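Local atomic coordinates of PhiH1 repressor-like protein (Haloarcula marismortui ATCC 43049, PDB entry 3B73), a protein that is of unknown function but, as a winged helix-turn-helix protein resembling a phage repressor, probably binds DNA to regulate transcription. Residues D57-L62 and Y67-E72; L19-E24 and E34-I39. All coordinates share one frame; numbering follows the deposited sequence. Where two conformers were deposited one is given.

Contact 1: residues D57-L62 and Y67-E72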
# COMPACT_ATOMS: atom_id res chain seq x y z
N ASP B 57 -15.20 -5.72 -5.11
CA ASP B 57 -15.28 -5.52 -6.55
C ASP B 57 -14.04 -4.86 -7.15
O ASP B 57 -14.11 -4.21 -8.17
CB ASP B 57 -16.54 -4.72 -6.92
CG ASP B 57 -17.74 -5.63 -7.21
OD1 ASP B 57 -18.07 -6.52 -6.39
OD2 ASP B 57 -18.35 -5.44 -8.28
N LEU B 58 -12.89 -5.06 -6.51
CA LEU B 58 -11.62 -4.64 -7.07
C LEU B 58 -11.03 -5.77 -7.91
O LEU B 58 -10.19 -5.55 -8.79
CB LEU B 58 -10.68 -4.25 -5.95
CG LEU B 58 -11.23 -3.09 -5.13
CD1 LEU B 58 -10.17 -2.53 -4.16
CD2 LEU B 58 -11.76 -1.98 -6.04
N LEU B 59 -11.48 -6.99 -7.60
CA LEU B 59 -11.18 -8.17 -8.39
C LEU B 59 -12.49 -8.87 -8.70
O LEU B 59 -13.51 -8.56 -8.09
CB LEU B 59 -10.27 -9.13 -7.62
CG LEU B 59 -8.84 -8.67 -7.37
CD1 LEU B 59 -8.08 -9.75 -6.61
CD2 LEU B 59 -8.11 -8.32 -8.68
N GLN B 60 -12.47 -9.80 -9.65
CA GLN B 60 -13.59 -10.73 -9.84
C GLN B 60 -13.09 -12.15 -10.05
O GLN B 60 -12.09 -12.36 -10.75
CB GLN B 60 -14.50 -10.30 -10.99
CG GLN B 60 -13.85 -10.26 -12.36
CD GLN B 60 -14.81 -9.77 -13.42
OE1 GLN B 60 -14.61 -8.70 -14.01
NE2 GLN B 60 -15.88 -10.53 -13.64
N PRO B 61 -13.75 -13.11 -9.41
CA PRO B 61 -13.41 -14.53 -9.50
C PRO B 61 -13.91 -15.12 -10.82
O PRO B 61 -15.06 -14.94 -11.20
CB PRO B 61 -14.18 -15.13 -8.32
CG PRO B 61 -15.38 -14.26 -8.22
CD PRO B 61 -14.82 -12.88 -8.43
N LEU B 62 -13.01 -15.80 -11.52
CA LEU B 62 -13.35 -16.56 -12.72
C LEU B 62 -13.22 -18.06 -12.42
O LEU B 62 -12.89 -18.45 -11.30
CB LEU B 62 -12.42 -16.16 -13.88
CG LEU B 62 -12.33 -14.67 -14.25
CD1 LEU B 62 -11.40 -14.45 -15.46
CD2 LEU B 62 -13.70 -14.04 -14.53
N TYR B 67 -8.46 -15.13 -10.41
CA TYR B 67 -8.99 -13.79 -10.15
C TYR B 67 -8.40 -12.82 -11.18
O TYR B 67 -7.27 -12.99 -11.67
CB TYR B 67 -8.67 -13.32 -8.73
CG TYR B 67 -9.45 -14.00 -7.64
CD1 TYR B 67 -10.55 -13.37 -7.05
CD2 TYR B 67 -9.08 -15.27 -7.16
CE1 TYR B 67 -11.28 -13.98 -6.03
CE2 TYR B 67 -9.81 -15.90 -6.14
CZ TYR B 67 -10.91 -15.24 -5.58
OH TYR B 67 -11.64 -15.83 -4.57
N VAL B 68 -9.18 -11.79 -11.51
CA VAL B 68 -8.83 -10.84 -12.54
C VAL B 68 -9.26 -9.45 -12.06
O VAL B 68 -10.24 -9.32 -11.32
CB VAL B 68 -9.53 -11.24 -13.87
CG1 VAL B 68 -10.11 -10.04 -14.58
CG2 VAL B 68 -8.59 -12.03 -14.78
N ILE B 69 -8.55 -8.40 -12.47
CA ILE B 69 -8.88 -7.05 -11.99
C ILE B 69 -10.17 -6.48 -12.63
O ILE B 69 -10.54 -6.88 -13.73
CB ILE B 69 -7.67 -6.07 -12.15
CG1 ILE B 69 -7.87 -4.81 -11.31
CG2 ILE B 69 -7.41 -5.70 -13.64
CD1 ILE B 69 -6.57 -4.12 -10.86
N THR B 70 -10.87 -5.59 -11.92
CA THR B 70 -12.03 -4.89 -12.48
C THR B 70 -11.67 -3.45 -12.86
O THR B 70 -10.58 -2.98 -12.57
CB THR B 70 -13.17 -4.84 -11.46
OG1 THR B 70 -12.74 -4.08 -10.33
CG2 THR B 70 -13.57 -6.25 -11.00
N GLU B 71 -12.61 -2.75 -13.50
CA GLU B 71 -12.42 -1.35 -13.82
C GLU B 71 -12.18 -0.57 -12.53
O GLU B 71 -11.30 0.29 -12.46
CB GLU B 71 -13.63 -0.77 -14.56
CG GLU B 71 -14.18 -1.67 -15.66
CD GLU B 71 -15.34 -2.55 -15.19
OE1 GLU B 71 -15.09 -3.59 -14.52
OE2 GLU B 71 -16.50 -2.20 -15.51
N GLU B 72 -12.98 -0.88 -11.51
CA GLU B 72 -12.83 -0.25 -10.20
C GLU B 72 -11.47 -0.54 -9.59
O GLU B 72 -10.85 0.34 -8.98
CB GLU B 72 -13.95 -0.67 -9.24
CG GLU B 72 -14.62 -1.98 -9.62
CD GLU B 72 -15.70 -1.81 -10.66
OE1 GLU B 72 -15.57 -2.41 -11.75
OE2 GLU B 72 -16.67 -1.07 -10.40

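Contact 2: residues L19-E24 and E34-I39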
# COMPACT_ATOMS: atom_id res chain seq x y z
N LEU B 19 -3.11 -6.37 -6.10
CA LEU B 19 -3.73 -5.67 -7.22
C LEU B 19 -2.71 -5.32 -8.30
O LEU B 19 -2.97 -5.48 -9.49
CB LEU B 19 -4.47 -4.41 -6.76
CG LEU B 19 -5.82 -4.67 -6.11
CD1 LEU B 19 -6.29 -3.42 -5.43
CD2 LEU B 19 -6.86 -5.18 -7.14
N GLU B 20 -1.53 -4.86 -7.88
CA GLU B 20 -0.46 -4.46 -8.79
C GLU B 20 0.03 -5.65 -9.62
O GLU B 20 0.30 -5.53 -10.81
CB GLU B 20 0.70 -3.82 -8.02
CG GLU B 20 0.34 -2.44 -7.46
CD GLU B 20 1.27 -1.96 -6.34
OE1 GLU B 20 1.09 -0.81 -5.91
OE2 GLU B 20 2.16 -2.73 -5.89
N ILE B 21 0.12 -6.81 -8.98
CA ILE B 21 0.61 -7.99 -9.66
C ILE B 21 -0.41 -8.48 -10.66
O ILE B 21 -0.08 -8.81 -11.80
CB ILE B 21 0.97 -9.11 -8.67
CG1 ILE B 21 2.33 -8.80 -8.03
CG2 ILE B 21 1.02 -10.45 -9.38
CD1 ILE B 21 2.57 -9.54 -6.69
N ILE B 22 -1.67 -8.52 -10.27
CA ILE B 22 -2.69 -8.97 -11.19
C ILE B 22 -2.85 -7.97 -12.35
O ILE B 22 -3.04 -8.37 -13.48
CB ILE B 22 -4.02 -9.22 -10.46
CG1 ILE B 22 -3.86 -10.42 -9.51
CG2 ILE B 22 -5.15 -9.44 -11.46
CD1 ILE B 22 -5.13 -10.77 -8.76
N HIS B 23 -2.72 -6.68 -12.06
CA HIS B 23 -2.83 -5.67 -13.12
C HIS B 23 -1.78 -5.94 -14.19
O HIS B 23 -2.07 -5.89 -15.38
CB HIS B 23 -2.68 -4.26 -12.56
CG HIS B 23 -2.41 -3.22 -13.61
ND1 HIS B 23 -3.41 -2.68 -14.40
CD2 HIS B 23 -1.27 -2.61 -14.00
CE1 HIS B 23 -2.89 -1.78 -15.22
NE2 HIS B 23 -1.59 -1.72 -15.00
N GLU B 24 -0.56 -6.23 -13.76
CA GLU B 24 0.52 -6.41 -14.72
C GLU B 24 0.51 -7.79 -15.39
O GLU B 24 0.87 -7.90 -16.55
CB GLU B 24 1.89 -6.14 -14.07
CG GLU B 24 2.49 -7.34 -13.33
CD GLU B 24 3.96 -7.15 -12.97
OE1 GLU B 24 4.33 -6.07 -12.47
OE2 GLU B 24 4.74 -8.10 -13.19
N GLU B 34 1.62 -16.25 -4.16
CA GLU B 34 2.47 -16.70 -3.06
C GLU B 34 3.96 -16.75 -3.45
O GLU B 34 4.85 -16.36 -2.68
CB GLU B 34 2.00 -18.10 -2.60
CG GLU B 34 2.93 -18.80 -1.66
CD GLU B 34 3.21 -17.97 -0.44
OE1 GLU B 34 2.28 -17.27 -0.01
OE2 GLU B 34 4.35 -18.01 0.06
N ASP B 35 4.22 -17.20 -4.67
CA ASP B 35 5.59 -17.41 -5.12
C ASP B 35 6.33 -16.14 -5.51
O ASP B 35 7.53 -16.18 -5.77
CB ASP B 35 5.61 -18.43 -6.27
CG ASP B 35 5.14 -19.81 -5.84
OD1 ASP B 35 5.39 -20.17 -4.67
OD2 ASP B 35 4.51 -20.52 -6.65
N ARG B 36 5.63 -15.01 -5.57
CA ARG B 36 6.26 -13.73 -5.86
C ARG B 36 7.14 -13.24 -4.69
O ARG B 36 6.81 -13.48 -3.53
CB ARG B 36 5.19 -12.69 -6.17
CG ARG B 36 4.53 -12.89 -7.50
CD ARG B 36 5.51 -12.48 -8.57
NE ARG B 36 4.84 -11.68 -9.60
CZ ARG B 36 5.26 -10.48 -9.99
NH1 ARG B 36 4.60 -9.81 -10.93
NH2 ARG B 36 6.36 -9.95 -9.46
N ASP B 37 8.24 -12.57 -5.00
CA ASP B 37 9.12 -12.07 -3.93
C ASP B 37 8.39 -11.01 -3.12
O ASP B 37 8.61 -10.86 -1.91
CB ASP B 37 10.40 -11.46 -4.50
CG ASP B 37 11.44 -12.50 -4.86
OD1 ASP B 37 11.06 -13.67 -5.11
OD2 ASP B 37 12.65 -12.16 -4.88
N GLU B 38 7.52 -10.30 -3.81
CA GLU B 38 6.84 -9.13 -3.29
C GLU B 38 5.70 -9.48 -2.36
O GLU B 38 5.14 -8.60 -1.70
CB GLU B 38 6.30 -8.28 -4.45
CG GLU B 38 7.38 -7.78 -5.38
CD GLU B 38 7.56 -8.68 -6.58
OE1 GLU B 38 7.14 -9.85 -6.52
OE2 GLU B 38 8.12 -8.20 -7.59
N ILE B 39 5.33 -10.76 -2.35
CA ILE B 39 4.27 -11.21 -1.46
C ILE B 39 4.89 -11.90 -0.25
O ILE B 39 5.54 -12.93 -0.41
CB ILE B 39 3.29 -12.14 -2.17
CG1 ILE B 39 2.66 -11.44 -3.40
CG2 ILE B 39 2.21 -12.65 -1.21
CD1 ILE B 39 2.04 -10.07 -3.11

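Contact 1: residues D57-L62 and Y67-E72
L59 and I69, Q60 and V68, and P61 and Y67 pair in register as two antiparallel strands, whose short axes run at 146° and approach to 4.6 Å. Q60 and V68 form the hydrogen-bonded pair. Q60 N gives a bond of 2.8 Å to V68 O, nearly in line with the carbonyl, and V68 N returns one of 3.1 Å to Q60 O. Past the strands, T70 N still gives a hydrogen bond of 3.2 Å to L58 O, from above the carbonyl plane.

T70 directs its CB at the 57-62 segment. With chi1 at 63°, OG1 sits between the backbone N and the carbonyl carbon and donates to D57 O at 2.6 Å. T70 OG1 also accepts from G73 N, just inside helix 71-77, as its N-cap. T70 thus ties the start of that helix to D57, the positive-phi residue of the Schellman motif that ends helix 43-55. The methyl CG2 of T70 lies against the carbonyl carbon of L59.

P61 and Y67 project from one face of the hairpin. P61 CA lies over a face of the Y67 ring, and P61 CB is 3.9 Å from Y67 CE1. A54 of helix 43-55 touches both residues. Q60 and V68 occupy the other face, where L62 CD1 meets V68 CG2 at 3.8 Å. L59 bends back toward the partner strand: its CD2 packs 3.6 Å from I69 CA, and its CD1 comes near Y67 CB. L19 of helix 13-25 covers L59 and I69.

The arrangement is a beta hairpin, packed against the helices through L59 and Y67. Its place after helix 43-55 fits the wing of a winged helix-turn-helix domain.

Contact 2: residues L19-E24 and E34-I39
I21 and E24, one turn apart on helix 13-25, face R36 and I39 in the loop after helix 30-34. The backbones stay well apart, with the closest CA atoms, those of I21 and R36, 8.9 Å from each other. R36 to I39 form a type I beta turn. At this separation only side chains bridge the gap.

R36 does most of the bridging. Its chain bends at chi2 (-73°) and again at chi3, which lays the guanidinium across I21. I21 CG1 sits over one face of this group, offset toward its rim, and is 3.8 Å from R36 NH1. E24 and R36 extend toward each other from opposite directions, and E24 OE2 meets the guanidinium at its edge. E24 OE2 and R36 NH1 form a salt bridge at 2.8 Å. The hydrogen bond within it is weak, bent to 125° at the hydrogen, and the carboxylate and guanidinium planes are turned 54° apart.

The other terminal nitrogen, R36 NH2, pairs with E38 OE1 at 3.0 Å, again through a weak bond. E38 belongs to the same turn, so one arginine links the turn to the helix. Next to the charged groups, I21 CD1 touches I39 CD1 at 3.7 Å. V46 of helix 43-55 also packs on I39. M4 of the second subunit touches I21, and Q6 of that subunit bonds to D37 O, so the dimer partner borders this region.

Without the guanidinium, as with an alanine in place of R36, E24 and E38 would probably lose their shared positive mate and I21 the group lying over it.

The chemistry is an apolar contact beside a salt-bridge network. The arginine lies between two carboxylates whose negative charges it is likely to offset, and the bent bonds suggest that charge attraction matters more than exact hydrogen-bond geometry.

Both segments of contact 2 precede those of contact 1 in the sequence. Their centres are about 14 Å apart. Helix 13-25 connects them. In contact 2 its I21 and E24 look toward the 34-39 loop, while L19 and I22 from the same helix pack on the hairpin of contact 1. L19 CD2 is 3.7 Å from L59 CD2, and I22 CG2 is 3.7 Å from I69 N. Helix 43-55 lies beside both, against the 34-39 loop and, through L50 and L53, against L59. The hairpin and the loop before helix 43-55 are therefore held around one compact helical core, as expected for a winged helix-turn-helix domain.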